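Local atomic coordinates of hypothetical hydrolase (Bacteroides thetaiotaomicron, PDB entry 3TC9), a protein that is of uncharacterised function, but carries an immunoglobulin-like IPT/TIG domain and a six-bladed beta-propeller and probably serves as an auxiliary nutrient-binding protein. Residues D353-D358 and H362-L367. Sequence-based numbering, arbitrary orientation.
Sequences DFYFCD and HCIRIL
R365 and F356 form a hydrogen-bonded antiparallel pair on a closely packed, buried side of the hairpin 353-358/362-367. At F356, chi1 of 63° puts CG between the backbone N and the carbonyl carbon and turns the ring toward the partner strand, where R365 CB lies over one face, a CH-pi contact 3.8 Å from the centroid, while L367 CB meets the ring edge. The arginine chain then bends at chi2 and chi3, bringing CG against D358 CB at 3.5 Å and swinging NH1 back to D358. In that salt bridge, R365 NH1 to D358 OD2 at 2.7 Å, OD2 lies in the guanidinium plane, whereas NH1 approaches from above the carboxylate, 35° out of its plane. N361 in the turn also holds D358 OD2, H332 N binds OD1, and D323 pairs with R365 NH2. On the opposite face, C357 SG touches I364 CD1 at 3.6 Å; Y355 and I366, just as close but only partly buried, run side by side with I366 CG1 over the tyrosine ring, 3.8 Å from its centroid. The backbone ladder holds through D358 N to C363 O; only the return bond, C363 N to D358 O at 3.4 Å, is weak, at a G1 beta bulge where H362 and C363 both face D358. With an alanine in place of R365, D358 and D323 would probably be left without the cation they share, and the F356 ring without CG's part of its cover. Within this propeller blade, then, a buried arginine is probably kept charged by the carboxylates of D358 and D323, with R330 O also accepting from NH1, tying the hairpin to D323.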
# COMPACT_ATOMS: atom_id res chain seq x y z
N ASP B 353 -4.76 -11.23 -2.77
CA ASP B 353 -4.91 -12.49 -2.06
C ASP B 353 -6.42 -12.68 -1.81
O ASP B 353 -7.19 -11.70 -1.77
CB ASP B 353 -4.15 -12.46 -0.73
CG ASP B 353 -2.66 -12.62 -0.79
OD1 ASP B 353 -2.19 -13.51 -1.51
OD2 ASP B 353 -1.96 -11.95 -0.02
N PHE B 354 -6.83 -13.91 -1.60
CA PHE B 354 -8.23 -14.20 -1.34
C PHE B 354 -8.37 -14.79 0.08
O PHE B 354 -7.88 -15.89 0.34
CB PHE B 354 -8.78 -15.13 -2.42
CG PHE B 354 -10.24 -15.48 -2.28
CD1 PHE B 354 -11.23 -14.57 -2.63
CD2 PHE B 354 -10.63 -16.76 -1.88
CE1 PHE B 354 -12.58 -14.92 -2.58
CE2 PHE B 354 -11.98 -17.10 -1.81
CZ PHE B 354 -12.95 -16.18 -2.17
N TYR B 355 -8.95 -13.99 0.99
CA TYR B 355 -9.20 -14.30 2.40
C TYR B 355 -10.60 -14.85 2.54
O TYR B 355 -11.54 -14.21 2.11
CB TYR B 355 -9.08 -13.03 3.25
CG TYR B 355 -7.66 -12.58 3.51
CD1 TYR B 355 -6.88 -12.08 2.48
CD2 TYR B 355 -7.14 -12.55 4.80
CE1 TYR B 355 -5.59 -11.58 2.72
CE2 TYR B 355 -5.86 -12.06 5.05
CZ TYR B 355 -5.09 -11.58 4.00
OH TYR B 355 -3.82 -11.11 4.21
N PHE B 356 -10.77 -16.01 3.16
CA PHE B 356 -12.12 -16.54 3.26
C PHE B 356 -12.37 -17.22 4.61
O PHE B 356 -11.43 -17.68 5.26
CB PHE B 356 -12.42 -17.53 2.10
CG PHE B 356 -11.55 -18.76 2.06
CD1 PHE B 356 -10.32 -18.74 1.41
CD2 PHE B 356 -11.97 -19.94 2.67
CE1 PHE B 356 -9.53 -19.89 1.35
CE2 PHE B 356 -11.17 -21.08 2.62
CZ PHE B 356 -9.96 -21.05 1.96
N CYS B 357 -13.65 -17.30 4.98
CA CYS B 357 -14.10 -17.98 6.17
C CYS B 357 -14.13 -19.44 5.92
O CYS B 357 -14.72 -19.88 4.95
CB CYS B 357 -15.46 -17.47 6.60
SG CYS B 357 -15.46 -15.76 7.15
N ASP B 358 -13.51 -20.21 6.81
CA ASP B 358 -13.51 -21.68 6.81
C ASP B 358 -14.37 -22.05 8.03
O ASP B 358 -13.87 -22.19 9.14
CB ASP B 358 -12.08 -22.22 6.88
CG ASP B 358 -11.90 -23.66 6.44
OD1 ASP B 358 -12.84 -24.22 5.83
OD2 ASP B 358 -10.79 -24.21 6.66
N HIS B 362 -13.38 -22.98 11.98
CA HIS B 362 -13.50 -21.76 12.83
C HIS B 362 -12.32 -20.79 12.66
O HIS B 362 -11.77 -20.27 13.63
CB HIS B 362 -13.66 -22.15 14.31
CG HIS B 362 -14.76 -23.15 14.51
ND1 HIS B 362 -16.07 -22.76 14.51
CD2 HIS B 362 -14.69 -24.49 14.64
CE1 HIS B 362 -16.77 -23.87 14.68
NE2 HIS B 362 -15.98 -24.93 14.76
N CYS B 363 -11.96 -20.53 11.41
CA CYS B 363 -10.82 -19.65 11.14
C CYS B 363 -10.96 -18.93 9.79
O CYS B 363 -11.91 -19.16 9.04
CB CYS B 363 -9.51 -20.44 11.22
SG CYS B 363 -9.39 -21.77 10.01
N ILE B 364 -10.02 -18.01 9.54
CA ILE B 364 -9.91 -17.26 8.30
C ILE B 364 -8.71 -17.80 7.58
O ILE B 364 -7.62 -17.89 8.17
CB ILE B 364 -9.83 -15.70 8.49
CG1 ILE B 364 -10.89 -15.12 9.46
CG2 ILE B 364 -9.83 -14.98 7.13
CD1 ILE B 364 -12.43 -15.41 9.11
N ARG B 365 -8.89 -18.17 6.32
CA ARG B 365 -7.82 -18.71 5.49
C ARG B 365 -7.41 -17.70 4.43
O ARG B 365 -8.14 -16.77 4.17
CB ARG B 365 -8.24 -20.04 4.83
CG ARG B 365 -8.96 -21.03 5.76
CD ARG B 365 -8.10 -21.78 6.75
NE ARG B 365 -7.02 -22.56 6.14
CZ ARG B 365 -7.13 -23.81 5.71
NH1 ARG B 365 -8.28 -24.45 5.79
NH2 ARG B 365 -6.08 -24.43 5.19
N ILE B 366 -6.21 -17.86 3.88
CA ILE B 366 -5.72 -17.05 2.77
C ILE B 366 -5.36 -17.96 1.61
O ILE B 366 -4.59 -18.88 1.80
CB ILE B 366 -4.49 -16.12 3.12
CG1 ILE B 366 -4.66 -15.38 4.48
CG2 ILE B 366 -4.17 -15.17 1.96
CD1 ILE B 366 -3.38 -14.88 5.01
N LEU B 367 -5.90 -17.68 0.42
CA LEU B 367 -5.59 -18.34 -0.84
C LEU B 367 -4.84 -17.34 -1.72
O LEU B 367 -5.42 -16.32 -2.14
CB LEU B 367 -6.85 -18.85 -1.56
CG LEU B 367 -6.68 -19.35 -3.01
CD1 LEU B 367 -5.72 -20.56 -3.11
CD2 LEU B 367 -8.00 -19.68 -3.61